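Local coordinates for calcineurin-like phosphoesterase domain-containing protein (Aquifex aeolicus, PDB 1XM7) that is of unknown function but belongs to the calcineurin-like phosphoesterases and is therefore probably a hydrolase, at residues L64-M78 / L88-K100. Numbering follows the deposited sequence.
Sequences LRIWKALPGRKILVM and LKEYFDEIYDFYK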
ATOM      1  N   LEU A  64       9.362  -7.507  11.717  1.00 30.52           N
ATOM      2  CA  LEU A  64       9.525  -6.063  11.784  1.00 31.23           C
ATOM      3  C   LEU A  64      10.980  -5.614  11.820  1.00 31.61           C
ATOM      4  O   LEU A  64      11.340  -4.614  11.199  1.00 31.56           O
ATOM      5  CB  LEU A  64       8.759  -5.497  12.991  1.00 31.14           C
ATOM      6  CG  LEU A  64       7.243  -5.741  12.995  1.00 30.63           C
ATOM      7  CD1 LEU A  64       6.597  -4.843  14.031  1.00 30.75           C
ATOM      8  CD2 LEU A  64       6.650  -5.467  11.612  1.00 29.95           C
ATOM      9  N   ARG A  65      11.813  -6.346  12.547  1.00 31.91           N
ATOM     10  CA  ARG A  65      13.223  -6.007  12.636  1.00 33.21           C
ATOM     11  C   ARG A  65      13.789  -6.122  11.220  1.00 32.46           C
ATOM     12  O   ARG A  65      14.556  -5.272  10.775  1.00 30.87           O
ATOM     13  CB  ARG A  65      13.930  -6.974  13.595  1.00 36.47           C
ATOM     14  CG  ARG A  65      15.339  -6.545  14.022  1.00 44.05           C
ATOM     15  CD  ARG A  65      15.888  -7.392  15.196  1.00 50.14           C
ATOM     16  NE  ARG A  65      15.140  -7.171  16.439  1.00 57.43           N
ATOM     17  CZ  ARG A  65      15.405  -7.759  17.610  1.00 60.73           C
ATOM     18  NH1 ARG A  65      16.416  -8.618  17.719  1.00 62.47           N
ATOM     19  NH2 ARG A  65      14.643  -7.503  18.670  1.00 61.26           N
ATOM     20  N   ILE A  66      13.378  -7.168  10.507  1.00 31.96           N
ATOM     21  CA  ILE A  66      13.830  -7.398   9.141  1.00 31.28           C
ATOM     22  C   ILE A  66      13.388  -6.248   8.243  1.00 32.36           C
ATOM     23  O   ILE A  66      14.188  -5.685   7.489  1.00 33.91           O
ATOM     24  CB  ILE A  66      13.276  -8.733   8.591  1.00 29.08           C
ATOM     25  CG1 ILE A  66      13.932  -9.899   9.332  1.00 26.02           C
ATOM     26  CG2 ILE A  66      13.528  -8.836   7.089  1.00 25.56           C
ATOM     27  CD1 ILE A  66      13.302 -11.238   9.042  1.00 25.34           C
ATOM     28  N   TRP A  67      12.112  -5.895   8.323  1.00 31.63           N
ATOM     29  CA  TRP A  67      11.584  -4.789   7.536  1.00 31.27           C
ATOM     30  C   TRP A  67      12.421  -3.530   7.762  1.00 32.32           C
ATOM     31  O   TRP A  67      12.808  -2.844   6.821  1.00 32.52           O
ATOM     32  CB  TRP A  67      10.128  -4.527   7.936  1.00 30.34           C
ATOM     33  CG  TRP A  67       9.614  -3.176   7.557  1.00 27.40           C
ATOM     34  CD1 TRP A  67       9.794  -2.003   8.238  1.00 25.58           C
ATOM     35  CD2 TRP A  67       8.872  -2.853   6.385  1.00 26.53           C
ATOM     36  NE1 TRP A  67       9.208  -0.967   7.557  1.00 25.33           N
ATOM     37  CE2 TRP A  67       8.633  -1.459   6.414  1.00 25.31           C
ATOM     38  CE3 TRP A  67       8.383  -3.604   5.307  1.00 27.37           C
ATOM     39  CZ2 TRP A  67       7.929  -0.800   5.407  1.00 25.07           C
ATOM     40  CZ3 TRP A  67       7.678  -2.946   4.298  1.00 26.15           C
ATOM     41  CH2 TRP A  67       7.459  -1.556   4.359  1.00 27.64           C
ATOM     42  N   LYS A  68      12.686  -3.242   9.029  1.00 32.84           N
ATOM     43  CA  LYS A  68      13.461  -2.080   9.424  1.00 32.74           C
ATOM     44  C   LYS A  68      14.838  -2.110   8.764  1.00 33.15           C
ATOM     45  O   LYS A  68      15.342  -1.087   8.315  1.00 34.92           O
ATOM     46  CB  LYS A  68      13.598  -2.068  10.950  1.00 34.55           C
ATOM     47  CG  LYS A  68      13.966  -0.726  11.559  1.00 37.12           C
ATOM     48  CD  LYS A  68      14.097  -0.821  13.078  1.00 40.28           C
ATOM     49  CE  LYS A  68      14.447   0.544  13.689  1.00 44.22           C
ATOM     50  NZ  LYS A  68      14.510   0.526  15.190  1.00 45.49           N
ATOM     51  N   ALA A  69      15.435  -3.295   8.691  1.00 33.04           N
ATOM     52  CA  ALA A  69      16.759  -3.459   8.108  1.00 30.98           C
ATOM     53  C   ALA A  69      16.809  -3.203   6.607  1.00 32.26           C
ATOM     54  O   ALA A  69      17.846  -2.795   6.081  1.00 33.73           O
ATOM     55  CB  ALA A  69      17.280  -4.853   8.408  1.00 27.68           C
ATOM     56  N   LEU A  70      15.698  -3.436   5.914  1.00 32.91           N
ATOM     57  CA  LEU A  70      15.664  -3.237   4.464  1.00 33.39           C
ATOM     58  C   LEU A  70      16.213  -1.888   4.027  1.00 32.91           C
ATOM     59  O   LEU A  70      16.060  -0.896   4.720  1.00 34.49           O
ATOM     60  CB  LEU A  70      14.235  -3.401   3.934  1.00 33.44           C
ATOM     61  CG  LEU A  70      13.677  -4.826   3.967  1.00 32.73           C
ATOM     62  CD1 LEU A  70      12.264  -4.832   3.432  1.00 34.21           C
ATOM     63  CD2 LEU A  70      14.563  -5.748   3.142  1.00 32.82           C
ATOM     64  N   PRO A  71      16.874  -1.840   2.867  1.00 34.37           N
ATOM     65  CA  PRO A  71      17.427  -0.574   2.383  1.00 34.83           C
ATOM     66  C   PRO A  71      16.366   0.366   1.794  1.00 34.60           C
ATOM     67  O   PRO A  71      15.212  -0.013   1.624  1.00 35.59           O
ATOM     68  CB  PRO A  71      18.461  -1.030   1.355  1.00 34.56           C
ATOM     69  CG  PRO A  71      17.852  -2.278   0.804  1.00 35.18           C
ATOM     70  CD  PRO A  71      17.341  -2.969   2.041  1.00 35.01           C
ATOM     71  N   GLY A  72      16.761   1.602   1.506  1.00 34.97           N
ATOM     72  CA  GLY A  72      15.837   2.567   0.938  1.00 34.49           C
ATOM     73  C   GLY A  72      15.055   3.365   1.965  1.00 35.08           C
ATOM     74  O   GLY A  72      15.045   3.034   3.152  1.00 35.15           O
ATOM     75  N   ARG A  73      14.417   4.439   1.507  1.00 34.89           N
ATOM     76  CA  ARG A  73      13.594   5.287   2.368  1.00 34.77           C
ATOM     77  C   ARG A  73      12.210   4.632   2.471  1.00 32.98           C
ATOM     78  O   ARG A  73      11.729   4.022   1.523  1.00 31.73           O
ATOM     79  CB  ARG A  73      13.493   6.694   1.759  1.00 37.43           C
ATOM     80  CG  ARG A  73      12.346   7.560   2.271  1.00 43.72           C
ATOM     81  CD  ARG A  73      12.548   9.036   1.907  1.00 46.53           C
ATOM     82  NE  ARG A  73      13.700   9.583   2.627  1.00 50.53           N
ATOM     83  CZ  ARG A  73      13.640  10.241   3.786  1.00 51.07           C
ATOM     84  NH1 ARG A  73      12.473  10.463   4.380  1.00 51.31           N
ATOM     85  NH2 ARG A  73      14.758  10.655   4.371  1.00 51.90           N
ATOM     86  N   LYS A  74      11.572   4.740   3.628  1.00 32.77           N
ATOM     87  CA  LYS A  74      10.255   4.143   3.817  1.00 32.02           C
ATOM     88  C   LYS A  74       9.261   5.148   4.373  1.00 30.78           C
ATOM     89  O   LYS A  74       9.494   5.751   5.415  1.00 30.46           O
ATOM     90  CB  LYS A  74      10.362   2.938   4.757  1.00 33.55           C
ATOM     91  CG  LYS A  74      11.292   1.867   4.213  1.00 36.67           C
ATOM     92  CD  LYS A  74      11.585   0.763   5.216  1.00 37.82           C
ATOM     93  CE  LYS A  74      12.639  -0.202   4.667  1.00 36.87           C
ATOM     94  NZ  LYS A  74      13.960   0.467   4.561  1.00 35.65           N
ATOM     95  N   ILE A  75       8.157   5.345   3.663  1.00 29.94           N
ATOM     96  CA  ILE A  75       7.147   6.275   4.138  1.00 30.69           C
ATOM     97  C   ILE A  75       5.816   5.529   4.164  1.00 29.79           C
ATOM     98  O   ILE A  75       5.590   4.630   3.353  1.00 30.27           O
ATOM     99  CB  ILE A  75       7.078   7.558   3.239  1.00 31.59           C
ATOM    100  CG1 ILE A  75       5.946   7.457   2.234  1.00 32.70           C
ATOM    101  CG2 ILE A  75       8.388   7.763   2.491  1.00 33.62           C
ATOM    102  CD1 ILE A  75       4.639   7.940   2.777  1.00 36.06           C
ATOM    103  N   LEU A  76       4.950   5.887   5.109  1.00 28.53           N
ATOM    104  CA  LEU A  76       3.651   5.231   5.252  1.00 27.15           C
ATOM    105  C   LEU A  76       2.463   6.178   5.110  1.00 26.83           C
ATOM    106  O   LEU A  76       2.529   7.347   5.512  1.00 27.21           O
ATOM    107  CB  LEU A  76       3.551   4.532   6.624  1.00 26.05           C
ATOM    108  CG  LEU A  76       2.144   4.162   7.146  1.00 26.88           C
ATOM    109  CD1 LEU A  76       1.590   2.981   6.364  1.00 28.33           C
ATOM    110  CD2 LEU A  76       2.196   3.808   8.630  1.00 23.47           C
ATOM    111  N   VAL A  77       1.389   5.657   4.518  1.00 25.01           N
ATOM    112  CA  VAL A  77       0.135   6.383   4.375  1.00 23.33           C
ATOM    113  C   VAL A  77      -0.797   5.458   5.145  1.00 22.85           C
ATOM    114  O   VAL A  77      -1.106   4.346   4.702  1.00 21.87           O
ATOM    115  CB  VAL A  77      -0.335   6.497   2.909  1.00 25.26           C
ATOM    116  CG1 VAL A  77      -1.589   7.369   2.837  1.00 24.20           C
ATOM    117  CG2 VAL A  77       0.773   7.098   2.050  1.00 25.21           C
ATOM    118  N   MET A  78      -1.210   5.922   6.315  1.00 21.83           N
ATOM    119  CA  MET A  78      -2.056   5.171   7.226  1.00 20.47           C
ATOM    120  C   MET A  78      -3.380   4.608   6.746  1.00 21.93           C
ATOM    121  O   MET A  78      -4.180   5.289   6.113  1.00 22.06           O
ATOM    122  CB  MET A  78      -2.288   6.012   8.476  1.00 17.52           C
ATOM    123  CG  MET A  78      -0.987   6.368   9.177  1.00 16.63           C
ATOM    124  SD  MET A  78      -1.189   7.368  10.609  1.00 13.74           S
ATOM    125  CE  MET A  78      -1.607   6.159  11.749  1.00 17.68           C
ATOM    126  N   LEU A  88       4.852   3.092  15.190  1.00 38.65           N
ATOM    127  CA  LEU A  88       5.191   3.090  13.775  1.00 36.82           C
ATOM    128  C   LEU A  88       6.377   3.966  13.407  1.00 36.87           C
ATOM    129  O   LEU A  88       7.142   3.627  12.500  1.00 37.25           O
ATOM    130  CB  LEU A  88       3.978   3.532  12.954  1.00 34.11           C
ATOM    131  CG  LEU A  88       2.815   2.543  12.884  1.00 33.77           C
ATOM    132  CD1 LEU A  88       1.573   3.240  12.343  1.00 34.15           C
ATOM    133  CD2 LEU A  88       3.205   1.346  12.013  1.00 31.26           C
ATOM    134  N   LYS A  89       6.542   5.084  14.107  1.00 37.40           N
ATOM    135  CA  LYS A  89       7.618   6.004  13.775  1.00 37.83           C
ATOM    136  C   LYS A  89       8.967   5.387  13.493  1.00 37.55           C
ATOM    137  O   LYS A  89       9.740   5.932  12.698  1.00 37.47           O
ATOM    138  CB  LYS A  89       7.745   7.094  14.834  1.00 39.33           C
ATOM    139  CG  LYS A  89       6.650   8.134  14.682  1.00 43.90           C
ATOM    140  CD  LYS A  89       6.927   9.422  15.434  1.00 47.50           C
ATOM    141  CE  LYS A  89       5.797  10.440  15.207  1.00 51.35           C
ATOM    142  NZ  LYS A  89       6.101  11.807  15.753  1.00 53.17           N
ATOM    143  N   GLU A  90       9.260   4.244  14.096  1.00 37.50           N
ATOM    144  CA  GLU A  90      10.560   3.662  13.833  1.00 39.71           C
ATOM    145  C   GLU A  90      10.622   2.563  12.801  1.00 38.18           C
ATOM    146  O   GLU A  90      11.587   1.801  12.751  1.00 38.57           O
ATOM    147  CB  GLU A  90      11.209   3.193  15.117  1.00 43.33           C
ATOM    148  CG  GLU A  90      10.697   1.930  15.688  1.00 46.03           C
ATOM    149  CD  GLU A  90      11.414   1.656  16.983  1.00 50.03           C
ATOM    150  OE1 GLU A  90      10.848   1.975  18.058  1.00 53.01           O
ATOM    151  OE2 GLU A  90      12.564   1.157  16.917  1.00 50.03           O
ATOM    152  N   TYR A  91       9.598   2.501  11.963  1.00 35.92           N
ATOM    153  CA  TYR A  91       9.562   1.526  10.891  1.00 34.50           C
ATOM    154  C   TYR A  91       9.436   2.301   9.588  1.00 33.85           C
ATOM    155  O   TYR A  91       9.560   1.737   8.498  1.00 33.11           O
ATOM    156  CB  TYR A  91       8.389   0.578  11.090  1.00 35.47           C
ATOM    157  CG  TYR A  91       8.591  -0.367  12.263  1.00 37.98           C
ATOM    158  CD1 TYR A  91       9.529  -1.409  12.202  1.00 37.74           C
ATOM    159  CD2 TYR A  91       7.836  -0.230  13.432  1.00 37.67           C
ATOM    160  CE1 TYR A  91       9.701  -2.297  13.273  1.00 37.31           C
ATOM    161  CE2 TYR A  91       8.003  -1.111  14.507  1.00 36.99           C
ATOM    162  CZ  TYR A  91       8.929  -2.142  14.419  1.00 36.68           C
ATOM    163  OH  TYR A  91       9.038  -3.035  15.460  1.00 37.82           O
ATOM    164  N   PHE A  92       9.217   3.610   9.729  1.00 31.99           N
ATOM    165  CA  PHE A  92       9.071   4.526   8.603  1.00 30.44           C
ATOM    166  C   PHE A  92       9.780   5.844   8.891  1.00 31.72           C
ATOM    167  O   PHE A  92       9.962   6.229  10.055  1.00 32.81           O
ATOM    168  CB  PHE A  92       7.592   4.794   8.347  1.00 27.21           C
ATOM    169  CG  PHE A  92       6.841   3.585   7.912  1.00 27.55           C
ATOM    170  CD1 PHE A  92       6.849   3.191   6.579  1.00 26.97           C
ATOM    171  CD2 PHE A  92       6.167   2.799   8.842  1.00 25.98           C
ATOM    172  CE1 PHE A  92       6.197   2.028   6.171  1.00 25.75           C
ATOM    173  CE2 PHE A  92       5.515   1.633   8.444  1.00 25.50           C
ATOM    174  CZ  PHE A  92       5.531   1.249   7.104  1.00 26.12           C
ATOM    175  N   ASP A  93      10.176   6.531   7.820  1.00 32.62           N
ATOM    176  CA  ASP A  93      10.864   7.813   7.909  1.00 33.35           C
ATOM    177  C   ASP A  93       9.862   8.948   7.856  1.00 33.61           C
ATOM    178  O   ASP A  93      10.078  10.007   8.440  1.00 35.24           O
ATOM    179  CB  ASP A  93      11.853   7.947   6.759  1.00 33.24           C
ATOM    180  CG  ASP A  93      12.839   6.799   6.718  1.00 35.65           C
ATOM    181  OD1 ASP A  93      12.758   5.955   5.804  1.00 34.80           O
ATOM    182  OD2 ASP A  93      13.699   6.735   7.618  1.00 40.60           O
ATOM    183  N   GLU A  94       8.766   8.716   7.143  1.00 33.41           N
ATOM    184  CA  GLU A  94       7.694   9.699   7.001  1.00 32.25           C
ATOM    185  C   GLU A  94       6.361   8.972   7.140  1.00 30.74           C
ATOM    186  O   GLU A  94       6.191   7.858   6.635  1.00 30.52           O
ATOM    187  CB  GLU A  94       7.753  10.372   5.619  1.00 34.19           C
ATOM    188  CG  GLU A  94       9.018  11.204   5.323  1.00 39.08           C
ATOM    189  CD  GLU A  94       9.186  11.554   3.831  1.00 42.33           C
ATOM    190  OE1 GLU A  94       8.187  11.955   3.188  1.00 44.04           O
ATOM    191  OE2 GLU A  94      10.320  11.440   3.298  1.00 43.07           O
ATOM    192  N   ILE A  95       5.422   9.594   7.835  1.00 28.77           N
ATOM    193  CA  ILE A  95       4.097   9.015   8.003  1.00 27.29           C
ATOM    194  C   ILE A  95       3.069  10.098   7.708  1.00 27.74           C
ATOM    195  O   ILE A  95       3.127  11.200   8.258  1.00 30.55           O
ATOM    196  CB  ILE A  95       3.877   8.491   9.432  1.00 24.85           C
ATOM    197  CG1 ILE A  95       4.874   7.370   9.727  1.00 23.57           C
ATOM    198  CG2 ILE A  95       2.462   7.977   9.585  1.00 23.42           C
ATOM    199  CD1 ILE A  95       4.789   6.838  11.127  1.00 19.88           C
ATOM    200  N   TYR A  96       2.141   9.780   6.817  1.00 27.28           N
ATOM    201  CA  TYR A  96       1.083  10.698   6.429  1.00 26.71           C
ATOM    202  C   TYR A  96      -0.212  10.032   6.863  1.00 27.23           C
ATOM    203  O   TYR A  96      -0.511   8.919   6.433  1.00 27.06           O
ATOM    204  CB  TYR A  96       1.138  10.900   4.918  1.00 26.63           C
ATOM    205  CG  TYR A  96       2.417  11.573   4.505  1.00 28.66           C
ATOM    206  CD1 TYR A  96       2.574  12.950   4.650  1.00 30.18           C
ATOM    207  CD2 TYR A  96       3.505  10.833   4.065  1.00 28.78           C
ATOM    208  CE1 TYR A  96       3.780  13.574   4.378  1.00 28.73           C
ATOM    209  CE2 TYR A  96       4.725  11.448   3.787  1.00 30.07           C
ATOM    210  CZ  TYR A  96       4.852  12.823   3.950  1.00 30.59           C
ATOM    211  OH  TYR A  96       6.052  13.446   3.701  1.00 32.65           O
ATOM    212  N   ASP A  97      -0.979  10.704   7.715  1.00 26.59           N
ATOM    213  CA  ASP A  97      -2.194  10.095   8.227  1.00 27.70           C
ATOM    214  C   ASP A  97      -3.341   9.817   7.265  1.00 28.06           C
ATOM    215  O   ASP A  97      -4.249   9.064   7.614  1.00 29.68           O
ATOM    216  CB  ASP A  97      -2.709  10.865   9.449  1.00 28.84           C
ATOM    217  CG  ASP A  97      -2.865  12.336   9.192  1.00 30.01           C
ATOM    218  OD1 ASP A  97      -1.835  13.009   8.983  1.00 32.38           O
ATOM    219  OD2 ASP A  97      -4.019  12.813   9.203  1.00 30.04           O
ATOM    220  N   PHE A  98      -3.333  10.396   6.070  1.00 27.41           N
ATOM    221  CA  PHE A  98      -4.419  10.084   5.151  1.00 27.43           C
ATOM    222  C   PHE A  98      -4.058  10.005   3.679  1.00 28.08           C
ATOM    223  O   PHE A  98      -4.551   9.125   2.982  1.00 29.49           O
ATOM    224  CB  PHE A  98      -5.590  11.046   5.326  1.00 27.87           C
ATOM    225  CG  PHE A  98      -6.820  10.648   4.538  1.00 26.84           C
ATOM    226  CD1 PHE A  98      -7.123  11.261   3.323  1.00 26.12           C
ATOM    227  CD2 PHE A  98      -7.660   9.641   5.003  1.00 25.30           C
ATOM    228  CE1 PHE A  98      -8.237  10.881   2.590  1.00 25.68           C
ATOM    229  CE2 PHE A  98      -8.781   9.253   4.270  1.00 26.30           C
ATOM    230  CZ  PHE A  98      -9.068   9.877   3.061  1.00 26.66           C
ATOM    231  N   TYR A  99      -3.219  10.912   3.191  1.00 26.85           N
ATOM    232  CA  TYR A  99      -2.827  10.861   1.787  1.00 26.72           C
ATOM    233  C   TYR A  99      -1.499  11.548   1.589  1.00 28.09           C
ATOM    234  O   TYR A  99      -0.971  12.176   2.499  1.00 28.19           O
ATOM    235  CB  TYR A  99      -3.846  11.574   0.905  1.00 26.37           C
ATOM    236  CG  TYR A  99      -3.748  13.077   1.017  1.00 24.33           C
ATOM    237  CD1 TYR A  99      -4.238  13.745   2.132  1.00 24.28           C
ATOM    238  CD2 TYR A  99      -3.117  13.827   0.027  1.00 23.87           C
ATOM    239  CE1 TYR A  99      -4.105  15.121   2.263  1.00 24.59           C
ATOM    240  CE2 TYR A  99      -2.974  15.207   0.147  1.00 22.80           C
ATOM    241  CZ  TYR A  99      -3.469  15.845   1.267  1.00 23.29           C
ATOM    242  OH  TYR A  99      -3.325  17.203   1.398  1.00 22.82           O
ATOM    243  N   LYS A 100      -0.975  11.442   0.378  1.00 30.32           N
ATOM    244  CA  LYS A 100       0.284  12.080   0.034  1.00 32.99           C
ATOM    245  C   LYS A 100       0.264  12.256  -1.461  1.00 33.75           C
ATOM    246  O   LYS A 100      -0.133  11.353  -2.195  1.00 33.49           O
ATOM    247  CB  LYS A 100       1.474  11.203   0.427  1.00 34.94           C
ATOM    248  CG  LYS A 100       2.733  11.975   0.809  1.00 37.58           C
ATOM    249  CD  LYS A 100       3.474  12.527  -0.386  1.00 40.72           C
ATOM    250  CE  LYS A 100       4.820  13.112   0.037  1.00 41.43           C
ATOM    251  NZ  LYS A 100       4.635  14.251   0.982  1.00 42.73           N
TER
HETATM  252  O   HOH W   1      -4.923   6.552   3.760  1.00 26.50           O
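I75, L76 and V77 pair in parallel with E94, I95 and Y96, the axes of strands 73-77 and 94-96 approaching to 4.6 Å at 15°. L76 N and M78 N donate to E94 O and Y96 O, and L76 O accepts from Y96 N. Just before strand 94-96, D93 grips K74 twice. D93 N donates to K74 O (2.6 Å), and D93 OD1 takes K74 N in a nearly straight bond (2.8 Å).

F92 lies with one face on L76, whose CB sits 3.5 Å from the ring centroid in a CH-pi contact. W67 NE1 lies over the opposite face, the two rings meeting obliquely with planes at 57°. With an alanine at F92, L76 CB would probably lose the ring it rests on and a gap would open toward W67. CG of W67 is anti to the backbone N (chi1 161°). This turns W67 NE1 to Y91 O, a straight 2.9 Å bond in the indole plane. L64 CB touches Y91 CE1 at 3.3 Å, the side chains crossing at about a right angle. K68 stays extended and its NZ meets the anti lone pair of E90 OE2 in a salt bridge (2.7 Å). On the face of I75 and E94, a salt bridge joins R73 NH1 to E94 OE2, its hydrogen bond weak.

The two strands, with helix 85-88 between them, form a beta-alpha-beta unit. Strand 94-96 is an edge strand of its five-stranded mixed sheet; strand 46-49 lies on the other side of 73-77. F53 meets the rings of both W67 and F92.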